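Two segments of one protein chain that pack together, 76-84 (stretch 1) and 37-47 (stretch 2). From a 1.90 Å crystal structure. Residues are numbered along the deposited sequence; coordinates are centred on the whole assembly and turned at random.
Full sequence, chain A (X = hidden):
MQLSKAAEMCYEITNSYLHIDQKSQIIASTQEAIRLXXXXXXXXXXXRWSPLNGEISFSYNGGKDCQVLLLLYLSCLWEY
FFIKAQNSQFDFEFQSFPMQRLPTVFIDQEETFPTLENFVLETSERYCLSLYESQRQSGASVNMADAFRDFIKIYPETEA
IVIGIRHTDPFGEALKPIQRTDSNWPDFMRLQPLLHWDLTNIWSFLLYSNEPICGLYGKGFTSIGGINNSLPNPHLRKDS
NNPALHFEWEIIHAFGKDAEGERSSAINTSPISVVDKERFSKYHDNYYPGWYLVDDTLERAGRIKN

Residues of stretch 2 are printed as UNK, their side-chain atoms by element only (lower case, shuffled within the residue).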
# COMPACT_ATOMS: atom_id res chain seq x y z
N CYS A 76 2.29 -13.56 0.49
CA CYS A 76 1.80 -14.54 1.47
C CYS A 76 0.70 -15.43 0.91
O CYS A 76 0.53 -16.60 1.33
CB CYS A 76 1.30 -13.83 2.72
SG CYS A 76 2.67 -13.08 3.64
N LEU A 77 -0.07 -14.89 -0.03
CA LEU A 77 -1.12 -15.70 -0.66
C LEU A 77 -0.48 -16.87 -1.45
O LEU A 77 -0.97 -18.02 -1.44
CB LEU A 77 -1.98 -14.81 -1.57
CG LEU A 77 -3.15 -15.51 -2.25
CD1 LEU A 77 -4.05 -16.09 -1.19
CD2 LEU A 77 -3.92 -14.54 -3.18
N TRP A 78 0.61 -16.57 -2.13
CA TRP A 78 1.34 -17.61 -2.86
C TRP A 78 1.78 -18.71 -1.87
O TRP A 78 1.49 -19.90 -2.06
CB TRP A 78 2.57 -16.99 -3.52
CG TRP A 78 3.36 -17.95 -4.37
CD1 TRP A 78 4.66 -18.36 -4.18
CD2 TRP A 78 2.92 -18.58 -5.59
NE1 TRP A 78 5.05 -19.22 -5.19
CE2 TRP A 78 4.00 -19.37 -6.07
CE3 TRP A 78 1.71 -18.58 -6.30
CZ2 TRP A 78 3.89 -20.14 -7.23
CZ3 TRP A 78 1.61 -19.35 -7.45
CH2 TRP A 78 2.70 -20.12 -7.91
N GLU A 79 2.46 -18.30 -0.81
CA GLU A 79 2.92 -19.27 0.20
C GLU A 79 1.75 -20.05 0.84
O GLU A 79 1.85 -21.24 1.10
CB GLU A 79 3.77 -18.54 1.27
CG GLU A 79 4.38 -19.48 2.31
CD GLU A 79 5.52 -18.84 3.10
OE1 GLU A 79 6.20 -17.95 2.55
OE2 GLU A 79 5.71 -19.23 4.27
N TYR A 80 0.63 -19.38 1.07
CA TYR A 80 -0.55 -19.97 1.70
C TYR A 80 -1.07 -21.16 0.90
O TYR A 80 -1.49 -22.19 1.44
CB TYR A 80 -1.65 -18.90 1.81
CG TYR A 80 -3.05 -19.40 2.09
CD1 TYR A 80 -3.45 -19.70 3.40
CD2 TYR A 80 -3.99 -19.54 1.07
CE1 TYR A 80 -4.74 -20.15 3.68
CE2 TYR A 80 -5.30 -19.97 1.34
CZ TYR A 80 -5.66 -20.28 2.64
OH TYR A 80 -6.94 -20.70 2.93
N PHE A 81 -1.03 -21.01 -0.40
CA PHE A 81 -1.52 -22.06 -1.25
C PHE A 81 -0.71 -23.35 -1.02
O PHE A 81 -1.27 -24.44 -0.96
CB PHE A 81 -1.42 -21.62 -2.69
CG PHE A 81 -1.71 -22.70 -3.67
CD1 PHE A 81 -3.02 -23.12 -3.90
CD2 PHE A 81 -0.68 -23.29 -4.37
CE1 PHE A 81 -3.29 -24.13 -4.83
CE2 PHE A 81 -0.94 -24.30 -5.31
CZ PHE A 81 -2.26 -24.71 -5.52
N PHE A 82 0.60 -23.22 -0.88
CA PHE A 82 1.43 -24.41 -0.72
C PHE A 82 1.33 -25.00 0.70
O PHE A 82 1.28 -26.23 0.86
CB PHE A 82 2.88 -24.09 -1.13
CG PHE A 82 2.99 -23.77 -2.60
CD1 PHE A 82 3.05 -24.79 -3.54
CD2 PHE A 82 2.99 -22.45 -3.04
CE1 PHE A 82 3.12 -24.51 -4.89
CE2 PHE A 82 3.05 -22.15 -4.41
CZ PHE A 82 3.12 -23.20 -5.33
N ILE A 83 1.25 -24.14 1.70
CA ILE A 83 1.02 -24.57 3.07
C ILE A 83 -0.30 -25.37 3.15
O ILE A 83 -0.36 -26.44 3.76
CB ILE A 83 1.01 -23.35 4.06
CG1 ILE A 83 2.37 -22.65 4.07
CG2 ILE A 83 0.67 -23.81 5.49
CD1 ILE A 83 2.40 -21.35 4.94
N LYS A 84 -1.35 -24.87 2.53
CA LYS A 84 -2.63 -25.57 2.67
C LYS A 84 -2.60 -26.88 1.87
O LYS A 84 -3.12 -27.88 2.34
CB LYS A 84 -3.82 -24.68 2.31
CG LYS A 84 -4.27 -24.79 0.90
CD LYS A 84 -5.61 -24.06 0.68
CE LYS A 84 -6.82 -24.91 1.05
NZ LYS A 84 -8.08 -24.32 0.52
N UNK A 37 5.42 -8.73 9.25
CA UNK A 37 4.16 -8.66 8.51
C UNK A 37 3.76 -10.03 7.95
O UNK A 37 2.59 -10.46 8.07
o UNK A 37 4.42 -6.32 7.94
c UNK A 37 4.25 -7.63 7.38
c UNK A 37 2.98 -7.64 6.53
N UNK A 38 4.71 -10.73 7.36
CA UNK A 38 4.42 -12.06 6.80
C UNK A 38 4.04 -13.05 7.92
O UNK A 38 3.13 -13.87 7.75
c UNK A 38 5.80 -11.66 4.68
c UNK A 38 5.57 -12.58 5.92
n UNK A 38 6.96 -13.94 1.18
n UNK A 38 5.69 -13.57 3.06
c UNK A 38 6.39 -12.34 3.42
c UNK A 38 5.98 -14.31 2.00
n UNK A 38 5.33 -15.44 1.78
N UNK A 39 4.68 -12.94 9.07
CA UNK A 39 4.31 -13.81 10.19
C UNK A 39 2.87 -13.55 10.65
O UNK A 39 2.14 -14.49 10.88
c UNK A 39 5.29 -13.66 11.37
c UNK A 39 6.56 -15.88 10.91
c UNK A 39 6.65 -14.35 11.18
c UNK A 39 6.27 -16.70 12.17
n UNK A 39 6.24 -18.19 11.94
N UNK A 40 2.47 -12.29 10.79
CA UNK A 40 1.08 -11.99 11.11
C UNK A 40 0.11 -12.67 10.13
O UNK A 40 -0.86 -13.29 10.52
c UNK A 40 0.80 -10.50 11.05
c UNK A 40 2.15 -9.24 14.40
o UNK A 40 3.17 -7.19 15.03
c UNK A 40 1.94 -8.35 11.77
c UNK A 40 1.56 -10.04 13.43
c UNK A 40 1.47 -9.63 12.10
c UNK A 40 2.61 -7.98 14.06
c UNK A 40 2.51 -7.51 12.75
N UNK A 41 0.38 -12.51 8.84
CA UNK A 41 -0.52 -13.02 7.80
C UNK A 41 -0.58 -14.54 7.80
O UNK A 41 -1.67 -15.11 7.83
c UNK A 41 -0.35 -11.00 6.29
c UNK A 41 -1.88 -10.75 6.22
c UNK A 41 0.35 -10.40 5.04
c UNK A 41 -0.08 -12.51 6.43
N UNK A 42 0.58 -15.19 7.73
CA UNK A 42 0.64 -16.65 7.59
C UNK A 42 0.30 -17.39 8.88
O UNK A 42 -0.39 -18.42 8.84
c UNK A 42 2.03 -17.06 7.10
c UNK A 42 2.39 -16.58 5.69
c UNK A 42 1.49 -17.23 4.62
c UNK A 42 3.85 -16.84 5.40
N UNK A 43 0.75 -16.86 10.02
CA UNK A 43 0.62 -17.52 11.31
C UNK A 43 -0.61 -17.14 12.10
O UNK A 43 -1.02 -17.91 12.95
o UNK A 43 2.97 -17.90 11.86
c UNK A 43 1.81 -17.19 12.24
N UNK A 44 -1.14 -15.93 11.91
CA UNK A 44 -2.26 -15.46 12.73
C UNK A 44 -3.52 -15.13 11.95
O UNK A 44 -4.61 -15.18 12.50
o UNK A 44 0.74 -13.00 15.46
c UNK A 44 -0.49 -13.24 15.39
c UNK A 44 -1.87 -14.22 13.54
c UNK A 44 -0.95 -14.52 14.71
o UNK A 44 -1.36 -12.48 15.85
N UNK A 45 -3.38 -14.79 10.68
CA UNK A 45 -4.55 -14.34 9.94
C UNK A 45 -5.13 -15.40 9.00
O UNK A 45 -6.32 -15.72 9.08
c UNK A 45 -3.32 -10.68 9.70
c UNK A 45 -3.91 -11.97 10.26
c UNK A 45 -5.33 -12.63 8.31
c UNK A 45 -4.20 -13.04 9.19
N UNK A 46 -4.31 -15.92 8.10
CA UNK A 46 -4.80 -16.88 7.13
C UNK A 46 -5.15 -18.20 7.80
O UNK A 46 -5.85 -19.03 7.22
c UNK A 46 -4.07 -13.70 4.35
c UNK A 46 -2.50 -15.96 4.19
c UNK A 46 -3.52 -15.92 5.12
c UNK A 46 -3.79 -17.14 6.02
c UNK A 46 -2.25 -14.89 3.35
c UNK A 46 -3.03 -13.75 3.44
c UNK A 46 -4.32 -14.80 5.17
N UNK A 47 -4.68 -18.40 9.02
CA UNK A 47 -5.02 -19.64 9.72
C UNK A 47 -6.48 -19.57 10.19
O UNK A 47 -7.18 -20.58 10.34
c UNK A 47 -4.04 -19.83 10.89
c UNK A 47 -2.68 -20.35 10.34
c UNK A 47 -4.62 -20.73 11.97
O HOH W 1 -7.74 -20.05 5.46

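Position 37 carries one carbon that bears an oxygen and a second carbon. It does not touch stretch 1. This beta-branched hydroxyl side chain is threonine, T37. It points sideways; its hydroxyl is hydrogen-bonded elsewhere in the structure.

Position 38 has three carbons, a nitrogen, then a carbon carrying two more nitrogens. One terminal nitrogen lies 2.8 Å from OE1 of E79, and the chain nitrogen lies 3.1 Å from SG of C76. The planar end is a guanidinium, so the residue is arginine, R38. It points toward stretch 1. The contact of its NH2 with E79 is a salt bridge, and C76 N lies over one face of the guanidinium.

Position 39 has four carbons in a row ending in nitrogen, with no contact to stretch 1. This is lysine, K39. It points away from stretch 1 and curls along its own helix.

Position 40 has one carbon, then a six-carbon ring bearing an oxygen, all out of reach of stretch 1. It is tyrosine, Y40, hydrogen-bonded through its hydroxyl elsewhere in the structure.

Position 41 has four carbons, forked at the second. One carbon at the end of the fork lies 3.8 Å from SG of C76. This is leucine, L41. It is buried and points toward stretch 1.

Position 42 shows the same four carbons with the same fork. One terminal carbon is 3.9 Å from CB of C76 and 4.2 Å from CD1 of I83. The other lies 3.2 Å from OE2 of E79. It is also leucine, L42. Its CA-to-CB bond points sideways, but the end of the side chain comes nearer.

Position 43 has one carbon and one oxygen, out of reach of stretch 1. It is serine, S43. Its OG accepts a weak hydrogen bond from NZ of K39, at 3.3 Å.

Position 44 has three carbons, the third carrying two oxygens, and makes no contact with stretch 1. This carboxylate on a two-carbon stem is glutamate, E44. It is exposed.

Position 45 has four carbons, forked at the first, with one arm two carbons long. They are out of reach of stretch 1. This is isoleucine, I45, which is buried.

Position 46 has one carbon and a six-carbon ring with no oxygen. A ring carbon lies 3.8 Å from CB of C76, and the position's CB is 3.7 Å from CD1 of Y80. It is phenylalanine, F46. The F46 and Y80 rings meet obliquely, with centroids 5.5 Å apart.

Position 47 has one carbon carrying two carbons, with no contact to stretch 1. It is valine, V47, which points away from stretch 1.

The helices run in broadly the same direction, 35° apart, and their axes approach to 10.1 Å. C76 sits at the centre of the packing, touched by R38, L41, L42 and F46. L42 also reaches I83, while F46 packs against Y80. The salt bridge pairs opposite charges beside these apolar contacts. A water links Y80 OH and F46 O, at 2.7 and 2.8 Å from its oxygen. No direct hydrogen bond crosses between the stretches.

Stretch 2, residues 37-47: TRKYLLSEIFV
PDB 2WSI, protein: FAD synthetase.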